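Aldo-keto Reductase, OXIDOREDUCTASE (Salmonella typhimurium, PDB 5T79) is an NADPH-binding aldo-keto reductase with a TIM-barrel fold, studied for the biocatalytic reduction of 3-hydroxybutanal to 1,3-butanediol. Local coordinates at residues A[3-8]-A[51-56]; A[11-16]-A[309-314]; A[46-51]-A[299-304]. One frame throughout, in Å; residues are numbered along the deposited sequence.

Contact 1. Residues A[3-8]-A[51-56]; sequences YQPDEN and RAFDLG
At the C-terminal end of helix 42-54, Asp54 holds the N-terminal loop 3-8 with both oxygens of its carboxylate, and OD1 takes both direct hydrogen bonds. Tyr3 OH donates to Asp54 OD1 at 2.7 Å, and Asp6 N donates to the same OD1 at 2.9 Å with an N-H...O angle of 162°. Both donors stand well above the carboxylate plane, on opposite faces, so the oxygen is clasped between them. Tyr3 and Asp54 reach toward each other tip to tip, and ring and carboxylate lie only 30° apart. The other oxygen is linked to the loop through a water, which donates both to Asp54 OD2 and to Gln4 O.

This helix stops in a Schellman motif, with Gly56 at positive phi as the C-prime residue; Gly56 N bonds to Phe53 O at 3.0 Å and Ile57 N reaches back to Ala52 O. Within that turn, Phe53 has CG anti to its backbone N (chi1 -169°), and its CD2-CE2 side meets the loop. Tyr3 OH lies at the edge of the Phe53 ring, near its plane, 3.5 Å from CD2. Pro5 crosses the Phe53 side chain obliquely, with Pro5 CB 3.7 Å from Phe53 CE2 and Pro5 CG close to that carbon too. Pro5 also rests on Trp88, while the Tyr3 ring meets that of Phe85.

On the loop side, Asp6 CB sits 3.7 Å from Asp54 O. The Asp6 carboxylate serves its own loop: OD1 accepts from Asn8 N, two residues on, at 3.1 Å through its anti lone pair, which makes an Asx turn leading into helix 9-12.

Contact 2. Residues A[11-16]-A[309-314]; sequences HTMEYR and GMLANR
Water 2 is gripped by three groups: it donates to Glu14 OE2 at 2.6 Å and to Leu311 O at 2.7 Å, and it accepts from Arg314 NE at 2.8 Å. It thus ties the Glu14 carboxylate both to the side chain of Arg314 and to the backbone of the turn after helix 301-308. Beside it runs the direct salt bridge, Arg314 NH2 to Glu14 OE1 at 3.1 Å, with a bent N-H...O angle of 147°. The carboxylate offers the syn lone pair of OE1, and that oxygen lies 22° out of the guanidinium plane; the two flat groups are turned 68° against each other. The Arg314 chain, extended from CG to NE, carries the guanidinium across to Glu14.

A second guanidinium comes close from the strand. Arg16 NH1 is 3.8 Å from Arg314 NH2, the two side chains sliding past each other in opposite directions. Water 3 lies at the edge of the Arg314 guanidinium, where it accepts from NH1 at 2.9 Å and, weakly, from Arg16 NH1. Arg16 is held chiefly elsewhere, by the carbonyls of Val291 and Thr292 and by Asp289.

In the apolar part of the contact, Leu311 CD1 touches Met13 SD at 3.9 Å, the side chains crossing at about a right angle, and Leu311 also rests on Ala27. The contact joins strand 15-17, which pairs antiparallel with the first part of strand 24-31, as in the N-terminal hairpin of aldo-keto reductases, to the connection between helices 301-308 and 318-329. Glu14 and Asp289 would offset the repulsion between the two arginines, so the like charges can probably lie this close at a partly exposed surface.

Contact 3. Residues A[46-51]-A[299-304]; sequences RALLQR and SKPSQI. With NDP (NADPH dihydro-nicotinamide-adenine-dinucleotide phosphate), chain E.
Leu48 leaves helix 42-54 with CG anti to its carbonyl carbon (chi1 -69°), and each of its outer carbons has a partner in the loop 299-300 or the first turn of helix 301-308. CB lies 4.1 Å from Ile304 CD1. Beyond CG the branches part: CD1 comes up to the carbonyl group of Ser299, while CD2 presses against the Lys300-Pro301 peptide, 3.4 Å from Lys300 C. CD2 also meets Pro301 CD and, at 3.8 Å, Ile304 CD1. That isoleucine methyl reaches on to the helix backbone, 3.3 Å from Leu48 O. Pro301, in the first turn of its helix, has further apolar neighbours in Ala47 CB and in Arg51, whose CG lies 4.1 Å from Pro301 CB; the Arg51 guanidinium itself goes to Glu305.

Segment 299-304 also binds the cofactor of this TIM-barrel reductase. Ser299 OG donates to O3X of the NADPH 2'-phosphate at 2.7 Å, and Gln303 NE2 donates to that oxygen at 2.8 Å, almost straight at 172°. Gln303 OE1 in turn accepts from Ser299 N, nearly along the C=O axis, which fixes the amide's rotation and presents NE2 to the phosphate. Apolar packing thus seats one side of the segment on helix 42-54, while its polar side chains grip the group that distinguishes NADPH from NADH.

Overall arrangement
Contacts 1 and 3 both use helix 42-54 and share Arg51; their centres are 11 Å apart, and they touch where Leu55 and Ala52 of contact 1 pack on Ile304 of contact 3. The helix thus carries the N-terminal loop at its end and the cofactor-binding segment along its side. Contact 2 lies 15 Å from contact 1, centre to centre, and touches it where Tyr15 OH lies 2.7 Å from Gly56 O, a probable hydrogen bond. Contacts 2 and 3 do not touch, although helix 301-308 leads from one to the other. Contact 3 alone of the three reaches NADPH directly; in contact 2, the Leu311 side chain stays about 14 Å from the cofactor.

Contact 1. Residues A[3-8]-A[51-56]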
loop_
_atom_site.group_PDB
_atom_site.type_symbol
_atom_site.label_atom_id
_atom_site.label_comp_id
_atom_site.label_asym_id
_atom_site.label_seq_id
_atom_site.Cartn_x
_atom_site.Cartn_y
_atom_site.Cartn_z
ATOM N N TYR A 3 -12.326 -22.802 -1.765
ATOM C CA TYR A 3 -11.267 -22.134 -2.487
ATOM C C TYR A 3 -9.965 -22.908 -2.528
ATOM O O TYR A 3 -9.478 -23.368 -1.518
ATOM C CB TYR A 3 -11.029 -20.742 -1.886
ATOM C CG TYR A 3 -9.839 -19.993 -2.442
ATOM C CD1 TYR A 3 -9.741 -19.717 -3.783
ATOM C CD2 TYR A 3 -8.820 -19.560 -1.616
ATOM C CE1 TYR A 3 -8.656 -19.039 -4.290
ATOM C CE2 TYR A 3 -7.732 -18.875 -2.119
ATOM C CZ TYR A 3 -7.660 -18.610 -3.456
ATOM O OH TYR A 3 -6.592 -17.942 -3.975
ATOM N N GLN A 4 -9.411 -23.032 -3.722
ATOM C CA GLN A 4 -8.116 -23.677 -3.897
ATOM C C GLN A 4 -7.217 -22.692 -4.657
ATOM O O GLN A 4 -7.493 -22.382 -5.816
ATOM C CB GLN A 4 -8.234 -25.039 -4.611
ATOM C CG GLN A 4 -6.951 -25.873 -4.510
ATOM C CD GLN A 4 -6.616 -26.347 -3.104
ATOM O OE1 GLN A 4 -7.496 -26.649 -2.279
ATOM N NE2 GLN A 4 -5.326 -26.441 -2.806
ATOM N N PRO A 5 -6.176 -22.139 -4.016
ATOM C CA PRO A 5 -5.300 -21.196 -4.725
ATOM C C PRO A 5 -4.701 -21.823 -5.973
ATOM O O PRO A 5 -4.416 -23.025 -5.991
ATOM C CB PRO A 5 -4.208 -20.873 -3.698
ATOM C CG PRO A 5 -4.782 -21.239 -2.398
ATOM C CD PRO A 5 -5.689 -22.391 -2.652
ATOM N N ASP A 6 -4.563 -21.015 -7.017
ATOM C CA ASP A 6 -3.971 -21.404 -8.291
ATOM C C ASP A 6 -2.559 -21.926 -8.030
ATOM O O ASP A 6 -1.775 -21.259 -7.357
ATOM C CB ASP A 6 -3.963 -20.186 -9.228
ATOM C CG ASP A 6 -3.809 -20.490 -10.695
ATOM O OD1 ASP A 6 -2.793 -21.121 -11.070
ATOM O OD2 ASP A 6 -4.653 -20.023 -11.482
ATOM N N GLU A 7 -2.246 -23.125 -8.530
ATOM C CA GLU A 7 -0.949 -23.773 -8.305
ATOM C C GLU A 7 0.226 -23.015 -8.991
ATOM O O GLU A 7 1.375 -23.163 -8.566
ATOM C CB GLU A 7 -0.991 -25.253 -8.748
ATOM C CG GLU A 7 -1.368 -25.480 -10.205
ATOM C CD GLU A 7 -1.396 -26.914 -10.705
ATOM O OE1 GLU A 7 -0.711 -27.781 -10.112
ATOM O OE2 GLU A 7 -2.079 -27.160 -11.726
ATOM N N ASN A 8 -0.064 -22.184 -10.010
ATOM C CA ASN A 8 0.971 -21.432 -10.734
ATOM C C ASN A 8 1.071 -19.974 -10.269
ATOM O O ASN A 8 1.723 -19.163 -10.940
ATOM C CB ASN A 8 0.698 -21.480 -12.245
ATOM C CG ASN A 8 0.507 -22.872 -12.788
ATOM O OD1 ASN A 8 1.303 -23.785 -12.534
ATOM N ND2 ASN A 8 -0.570 -23.068 -13.530
ATOM N N ARG A 51 -8.756 -13.630 -6.494
ATOM C CA ARG A 51 -8.076 -13.387 -7.784
ATOM C C ARG A 51 -6.648 -12.860 -7.546
ATOM O O ARG A 51 -5.700 -13.298 -8.225
ATOM C CB ARG A 51 -8.866 -12.413 -8.670
ATOM C CG ARG A 51 -8.318 -12.314 -10.132
ATOM C CD ARG A 51 -8.435 -13.663 -10.848
ATOM N NE ARG A 51 -7.976 -13.613 -12.235
ATOM C CZ ARG A 51 -7.090 -14.447 -12.775
ATOM N NH1 ARG A 51 -6.523 -15.397 -12.037
ATOM N NH2 ARG A 51 -6.763 -14.339 -14.055
ATOM N N ALA A 52 -6.492 -11.966 -6.547
ATOM C CA ALA A 52 -5.185 -11.398 -6.209
ATOM C C ALA A 52 -4.191 -12.511 -5.828
ATOM O O ALA A 52 -3.116 -12.585 -6.426
ATOM C CB ALA A 52 -5.318 -10.393 -5.071
ATOM N N PHE A 53 -4.554 -13.387 -4.864
ATOM C CA PHE A 53 -3.654 -14.465 -4.419
ATOM C C PHE A 53 -3.381 -15.457 -5.545
ATOM O O PHE A 53 -2.244 -15.888 -5.678
ATOM C CB PHE A 53 -4.209 -15.179 -3.184
ATOM C CG PHE A 53 -3.230 -16.114 -2.497
ATOM C CD1 PHE A 53 -1.950 -15.683 -2.154
ATOM C CD2 PHE A 53 -3.612 -17.403 -2.134
ATOM C CE1 PHE A 53 -1.062 -16.546 -1.484
ATOM C CE2 PHE A 53 -2.716 -18.265 -1.480
ATOM C CZ PHE A 53 -1.459 -17.821 -1.145
ATOM N N ASP A 54 -4.391 -15.763 -6.403
ATOM C CA ASP A 54 -4.207 -16.643 -7.579
ATOM C C ASP A 54 -3.190 -16.057 -8.575
ATOM O O ASP A 54 -2.543 -16.818 -9.299
ATOM C CB ASP A 54 -5.543 -16.908 -8.309
ATOM C CG ASP A 54 -6.476 -17.887 -7.588
ATOM O OD1 ASP A 54 -6.037 -18.514 -6.587
ATOM O OD2 ASP A 54 -7.641 -18.008 -8.004
ATOM N N LEU A 55 -3.048 -14.723 -8.615
ATOM C CA LEU A 55 -2.075 -14.061 -9.505
ATOM C C LEU A 55 -0.731 -13.786 -8.792
ATOM O O LEU A 55 0.148 -13.130 -9.357
ATOM C CB LEU A 55 -2.678 -12.754 -10.065
ATOM C CG LEU A 55 -3.818 -12.956 -11.074
ATOM C CD1 LEU A 55 -4.546 -11.623 -11.369
ATOM C CD2 LEU A 55 -3.307 -13.592 -12.354
ATOM N N GLY A 56 -0.580 -14.308 -7.575
ATOM C CA GLY A 56 0.656 -14.180 -6.802
ATOM C C GLY A 56 0.781 -12.971 -5.901
ATOM O O GLY A 56 1.855 -12.724 -5.341
HETATM O O HOH W 1 -8.300 -20.576 -7.590
#

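Contact 2. Residues A[11-16]-A[309-314]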
loop_
_atom_site.group_PDB
_atom_site.type_symbol
_atom_site.label_atom_id
_atom_site.label_comp_id
_atom_site.label_asym_id
_atom_site.label_seq_id
_atom_site.Cartn_x
_atom_site.Cartn_y
_atom_site.Cartn_z
ATOM N N HIS A 11 4.546 -18.386 -10.266
ATOM C CA HIS A 11 5.336 -18.492 -11.495
ATOM C C HIS A 11 5.518 -17.160 -12.230
ATOM O O HIS A 11 6.613 -16.911 -12.737
ATOM C CB HIS A 11 4.747 -19.553 -12.442
ATOM C CG HIS A 11 4.742 -20.953 -11.879
ATOM N ND1 HIS A 11 4.129 -21.997 -12.552
ATOM C CD2 HIS A 11 5.256 -21.430 -10.718
ATOM C CE1 HIS A 11 4.297 -23.066 -11.789
ATOM N NE2 HIS A 11 4.956 -22.772 -10.670
ATOM N N THR A 12 4.484 -16.329 -12.319
ATOM C CA THR A 12 4.570 -15.075 -13.078
ATOM C C THR A 12 4.955 -13.875 -12.189
ATOM O O THR A 12 5.857 -13.117 -12.578
ATOM C CB THR A 12 3.250 -14.801 -13.828
ATOM O OG1 THR A 12 2.965 -15.914 -14.679
ATOM C CG2 THR A 12 3.298 -13.518 -14.682
ATOM N N MET A 13 4.268 -13.687 -11.029
ATOM C CA MET A 13 4.527 -12.540 -10.153
ATOM C C MET A 13 6.027 -12.376 -9.865
ATOM O O MET A 13 6.742 -13.362 -9.700
ATOM C CB MET A 13 3.738 -12.657 -8.850
ATOM C CG MET A 13 3.817 -11.408 -7.909
ATOM S SD MET A 13 3.509 -9.762 -8.636
ATOM C CE MET A 13 1.778 -9.980 -9.201
ATOM N N GLU A 14 6.491 -11.125 -9.860
ATOM C CA GLU A 14 7.850 -10.761 -9.488
ATOM C C GLU A 14 7.831 -10.362 -8.032
ATOM O O GLU A 14 6.943 -9.609 -7.615
ATOM C CB GLU A 14 8.382 -9.611 -10.348
ATOM C CG GLU A 14 8.549 -10.004 -11.797
ATOM C CD GLU A 14 9.068 -8.920 -12.716
ATOM O OE1 GLU A 14 9.483 -7.842 -12.227
ATOM O OE2 GLU A 14 9.072 -9.171 -13.942
ATOM N N TYR A 15 8.763 -10.878 -7.252
ATOM C CA TYR A 15 8.871 -10.549 -5.824
ATOM C C TYR A 15 10.096 -9.690 -5.669
ATOM O O TYR A 15 11.130 -9.973 -6.273
ATOM C CB TYR A 15 8.890 -11.825 -4.947
ATOM C CG TYR A 15 7.576 -12.560 -5.101
ATOM C CD1 TYR A 15 6.437 -12.151 -4.404
ATOM C CD2 TYR A 15 7.438 -13.586 -6.030
ATOM C CE1 TYR A 15 5.196 -12.757 -4.625
ATOM C CE2 TYR A 15 6.203 -14.191 -6.263
ATOM C CZ TYR A 15 5.091 -13.784 -5.553
ATOM O OH TYR A 15 3.881 -14.382 -5.831
ATOM N N ARG A 16 9.970 -8.605 -4.920
ATOM C CA ARG A 16 11.022 -7.594 -4.820
ATOM C C ARG A 16 11.455 -7.427 -3.384
ATOM O O ARG A 16 10.611 -7.271 -2.502
ATOM C CB ARG A 16 10.491 -6.268 -5.414
ATOM C CG ARG A 16 10.165 -6.407 -6.931
ATOM C CD ARG A 16 9.465 -5.209 -7.543
ATOM N NE ARG A 16 10.187 -3.955 -7.281
ATOM C CZ ARG A 16 11.173 -3.474 -8.023
ATOM N NH1 ARG A 16 11.613 -4.153 -9.075
ATOM N NH2 ARG A 16 11.759 -2.331 -7.695
ATOM N N GLY A 309 -0.709 -7.420 -15.469
ATOM C CA GLY A 309 -0.335 -7.298 -16.887
ATOM C C GLY A 309 0.699 -6.220 -17.195
ATOM O O GLY A 309 1.315 -6.232 -18.262
ATOM N N MET A 310 0.915 -5.283 -16.254
ATOM C CA MET A 310 1.905 -4.201 -16.357
ATOM C C MET A 310 3.348 -4.777 -16.356
ATOM O O MET A 310 4.240 -4.177 -16.959
ATOM C CB MET A 310 1.670 -3.224 -15.185
ATOM C CG MET A 310 2.816 -2.318 -14.807
ATOM S SD MET A 310 4.210 -2.994 -13.866
ATOM C CE MET A 310 3.829 -2.596 -12.228
ATOM N N LEU A 311 3.580 -5.896 -15.646
ATOM C CA LEU A 311 4.908 -6.500 -15.511
ATOM C C LEU A 311 5.533 -6.891 -16.859
ATOM O O LEU A 311 6.753 -6.896 -16.964
ATOM C CB LEU A 311 4.871 -7.710 -14.585
ATOM C CG LEU A 311 4.440 -7.441 -13.129
ATOM C CD1 LEU A 311 4.341 -8.745 -12.347
ATOM C CD2 LEU A 311 5.387 -6.449 -12.431
ATOM N N ALA A 312 4.714 -7.178 -17.882
ATOM C CA ALA A 312 5.169 -7.562 -19.221
ATOM C C ALA A 312 5.687 -6.370 -20.045
ATOM O O ALA A 312 6.285 -6.574 -21.111
ATOM C CB ALA A 312 4.019 -8.223 -19.970
ATOM N N ASN A 313 5.434 -5.129 -19.590
ATOM C CA ASN A 313 5.791 -3.950 -20.371
ATOM C C ASN A 313 6.040 -2.761 -19.438
ATOM O O ASN A 313 5.253 -1.821 -19.427
ATOM C CB ASN A 313 4.613 -3.683 -21.343
ATOM C CG ASN A 313 4.796 -2.622 -22.390
ATOM O OD1 ASN A 313 5.854 -2.008 -22.534
ATOM N ND2 ASN A 313 3.747 -2.398 -23.156
ATOM N N ARG A 314 7.127 -2.805 -18.642
ATOM C CA ARG A 314 7.382 -1.738 -17.666
ATOM C C ARG A 314 8.752 -1.042 -17.820
ATOM O O ARG A 314 9.228 -0.388 -16.886
ATOM C CB ARG A 314 7.193 -2.261 -16.233
ATOM C CG ARG A 314 8.145 -3.354 -15.769
ATOM C CD ARG A 314 7.849 -3.637 -14.311
ATOM N NE ARG A 314 8.830 -4.561 -13.752
ATOM C CZ ARG A 314 9.919 -4.180 -13.099
ATOM N NH1 ARG A 314 10.158 -2.891 -12.885
ATOM N NH2 ARG A 314 10.778 -5.084 -12.651
HETATM O O HOH W 2 8.854 -6.922 -15.325
HETATM O O HOH W 3 12.622 -2.142 -11.556
#

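Contact 3. Residues A[46-51]-A[299-304]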
loop_
_atom_site.group_PDB
_atom_site.type_symbol
_atom_site.label_atom_id
_atom_site.label_comp_id
_atom_site.label_asym_id
_atom_site.label_seq_id
_atom_site.Cartn_x
_atom_site.Cartn_y
_atom_site.Cartn_z
ATOM N N ARG A 46 -14.582 -11.029 -1.708
ATOM C CA ARG A 46 -14.025 -12.386 -1.690
ATOM C C ARG A 46 -13.366 -12.695 -3.039
ATOM O O ARG A 46 -12.243 -13.194 -3.066
ATOM C CB ARG A 46 -15.158 -13.402 -1.380
ATOM C CG ARG A 46 -14.654 -14.813 -1.130
ATOM C CD ARG A 46 -15.780 -15.822 -1.022
ATOM N NE ARG A 46 -16.781 -15.445 -0.013
ATOM C CZ ARG A 46 -16.694 -15.714 1.282
ATOM N NH1 ARG A 46 -15.634 -16.358 1.765
ATOM N NH2 ARG A 46 -17.670 -15.353 2.105
ATOM N N ALA A 47 -14.058 -12.381 -4.147
ATOM C CA ALA A 47 -13.559 -12.599 -5.512
ATOM C C ALA A 47 -12.254 -11.813 -5.746
ATOM O O ALA A 47 -11.336 -12.338 -6.377
ATOM C CB ALA A 47 -14.616 -12.180 -6.536
ATOM N N LEU A 48 -12.167 -10.577 -5.229
ATOM C CA LEU A 48 -10.943 -9.733 -5.358
ATOM C C LEU A 48 -9.757 -10.367 -4.625
ATOM O O LEU A 48 -8.681 -10.525 -5.199
ATOM C CB LEU A 48 -11.196 -8.306 -4.787
ATOM C CG LEU A 48 -12.167 -7.434 -5.583
ATOM C CD1 LEU A 48 -12.588 -6.191 -4.795
ATOM C CD2 LEU A 48 -11.588 -7.068 -6.945
ATOM N N LEU A 49 -9.949 -10.749 -3.364
ATOM C CA LEU A 49 -8.877 -11.399 -2.610
ATOM C C LEU A 49 -8.433 -12.723 -3.270
ATOM O O LEU A 49 -7.242 -12.977 -3.362
ATOM C CB LEU A 49 -9.296 -11.654 -1.152
ATOM C CG LEU A 49 -9.530 -10.405 -0.300
ATOM C CD1 LEU A 49 -10.027 -10.787 1.088
ATOM C CD2 LEU A 49 -8.275 -9.547 -0.221
ATOM N N GLN A 50 -9.379 -13.553 -3.727
ATOM C CA GLN A 50 -9.023 -14.830 -4.350
ATOM C C GLN A 50 -8.292 -14.601 -5.676
ATOM O O GLN A 50 -7.316 -15.303 -5.956
ATOM C CB GLN A 50 -10.282 -15.698 -4.566
ATOM C CG GLN A 50 -10.847 -16.235 -3.239
ATOM C CD GLN A 50 -12.049 -17.125 -3.460
ATOM O OE1 GLN A 50 -12.334 -17.526 -4.573
ATOM N NE2 GLN A 50 -12.740 -17.511 -2.400
ATOM N N ARG A 51 -8.756 -13.630 -6.494
ATOM C CA ARG A 51 -8.076 -13.387 -7.784
ATOM C C ARG A 51 -6.648 -12.860 -7.546
ATOM O O ARG A 51 -5.700 -13.298 -8.225
ATOM C CB ARG A 51 -8.866 -12.413 -8.670
ATOM C CG ARG A 51 -8.318 -12.314 -10.132
ATOM C CD ARG A 51 -8.435 -13.663 -10.848
ATOM N NE ARG A 51 -7.976 -13.613 -12.235
ATOM C CZ ARG A 51 -7.090 -14.447 -12.775
ATOM N NH1 ARG A 51 -6.523 -15.397 -12.037
ATOM N NH2 ARG A 51 -6.763 -14.339 -14.055
ATOM N N SER A 299 -12.053 -2.516 -7.540
ATOM C CA SER A 299 -13.467 -2.778 -7.296
ATOM C C SER A 299 -13.886 -4.043 -8.052
ATOM O O SER A 299 -14.933 -4.616 -7.757
ATOM C CB SER A 299 -14.326 -1.586 -7.704
ATOM O OG SER A 299 -14.269 -1.397 -9.106
ATOM N N LYS A 300 -13.078 -4.459 -9.058
ATOM C CA LYS A 300 -13.382 -5.645 -9.856
ATOM C C LYS A 300 -12.110 -6.437 -10.204
ATOM O O LYS A 300 -11.019 -5.853 -10.325
ATOM C CB LYS A 300 -14.189 -5.302 -11.117
ATOM C CG LYS A 300 -13.637 -4.214 -11.996
ATOM C CD LYS A 300 -14.689 -3.859 -13.048
ATOM C CE LYS A 300 -14.155 -2.953 -14.128
ATOM N NZ LYS A 300 -15.040 -2.947 -15.328
ATOM N N PRO A 301 -12.230 -7.782 -10.299
ATOM C CA PRO A 301 -11.049 -8.620 -10.573
ATOM C C PRO A 301 -10.265 -8.251 -11.836
ATOM O O PRO A 301 -9.046 -8.434 -11.848
ATOM C CB PRO A 301 -11.650 -10.027 -10.697
ATOM C CG PRO A 301 -12.864 -9.987 -9.790
ATOM C CD PRO A 301 -13.437 -8.627 -10.120
ATOM N N SER A 302 -10.935 -7.711 -12.873
ATOM C CA SER A 302 -10.281 -7.317 -14.126
ATOM C C SER A 302 -9.223 -6.232 -13.880
ATOM O O SER A 302 -8.221 -6.214 -14.581
ATOM C CB SER A 302 -11.306 -6.848 -15.161
ATOM O OG SER A 302 -11.979 -5.680 -14.723
ATOM N N GLN A 303 -9.419 -5.364 -12.862
ATOM C CA GLN A 303 -8.448 -4.311 -12.520
ATOM C C GLN A 303 -7.174 -4.904 -11.919
ATOM O O GLN A 303 -6.082 -4.377 -12.139
ATOM C CB GLN A 303 -9.076 -3.286 -11.565
ATOM C CG GLN A 303 -10.211 -2.503 -12.263
ATOM C CD GLN A 303 -11.065 -1.701 -11.323
ATOM O OE1 GLN A 303 -11.160 -1.985 -10.134
ATOM N NE2 GLN A 303 -11.783 -0.724 -11.857
ATOM N N ILE A 304 -7.306 -6.019 -11.188
ATOM C CA ILE A 304 -6.156 -6.724 -10.619
ATOM C C ILE A 304 -5.392 -7.388 -11.772
ATOM O O ILE A 304 -4.164 -7.302 -11.825
ATOM C CB ILE A 304 -6.592 -7.757 -9.545
ATOM C CG1 ILE A 304 -7.348 -7.061 -8.363
ATOM C CG2 ILE A 304 -5.360 -8.543 -9.028
ATOM C CD1 ILE A 304 -7.990 -8.073 -7.314
HETATM P PA NDP E . -5.352 3.386 -6.918
HETATM O O1A NDP E . -4.688 2.161 -7.473
HETATM O O2A NDP E . -4.793 4.736 -6.968
HETATM O O5B NDP E . -6.842 3.559 -7.500
HETATM C C5B NDP E . -7.736 2.475 -7.178
HETATM C C4B NDP E . -9.107 2.714 -7.746
HETATM O O4B NDP E . -8.993 3.128 -9.126
HETATM C C3B NDP E . -9.996 1.472 -7.737
HETATM O O3B NDP E . -10.795 1.440 -6.556
HETATM C C2B NDP E . -10.812 1.610 -9.015
HETATM O O2B NDP E . -12.001 2.401 -8.794
HETATM C C1B NDP E . -9.867 2.375 -9.944
HETATM N N9A NDP E . -9.062 1.534 -10.824
HETATM C C8A NDP E . -7.990 0.749 -10.487
HETATM N N7A NDP E . -7.457 0.109 -11.500
HETATM C C5A NDP E . -8.239 0.493 -12.579
HETATM C C6A NDP E . -8.236 0.114 -13.937
HETATM N N6A NDP E . -7.301 -0.664 -14.492
HETATM N N1A NDP E . -9.210 0.617 -14.729
HETATM C C2A NDP E . -10.087 1.482 -14.206
HETATM N N3A NDP E . -10.172 1.931 -12.950
HETATM C C4A NDP E . -9.226 1.378 -12.177
HETATM O O3 NDP E . -5.415 2.924 -5.401
HETATM P PN NDP E . -5.972 3.785 -4.175
HETATM O O1N NDP E . -7.321 3.182 -4.039
HETATM O O2N NDP E . -5.827 5.287 -4.373
HETATM O O5D NDP E . -5.056 3.538 -2.856
HETATM C C5D NDP E . -4.135 2.414 -2.911
HETATM C C4D NDP E . -4.038 1.729 -1.568
HETATM O O4D NDP E . -3.156 2.488 -0.720
HETATM C C3D NDP E . -5.325 1.590 -0.775
HETATM O O3D NDP E . -6.076 0.474 -1.229
HETATM C C2D NDP E . -4.821 1.517 0.673
HETATM O O2D NDP E . -4.506 0.229 1.202
HETATM C C1D NDP E . -3.583 2.416 0.625
HETATM N N1N NDP E . -3.845 3.805 1.054
HETATM C C2N NDP E . -3.106 4.271 2.141
HETATM C C3N NDP E . -3.241 5.515 2.630
HETATM C C7N NDP E . -2.217 6.032 3.604
HETATM O O7N NDP E . -2.438 7.162 4.064
HETATM N N7N NDP E . -1.168 5.299 3.981
HETATM C C4N NDP E . -4.382 6.379 2.162
HETATM C C5N NDP E . -4.929 5.917 0.854
HETATM C C6N NDP E . -4.697 4.715 0.366
HETATM P P2B NDP E . -13.520 2.106 -9.288
HETATM O O1X NDP E . -14.534 1.905 -8.224
HETATM O O2X NDP E . -13.784 3.338 -10.143
HETATM O O3X NDP E . -13.387 0.919 -10.237
#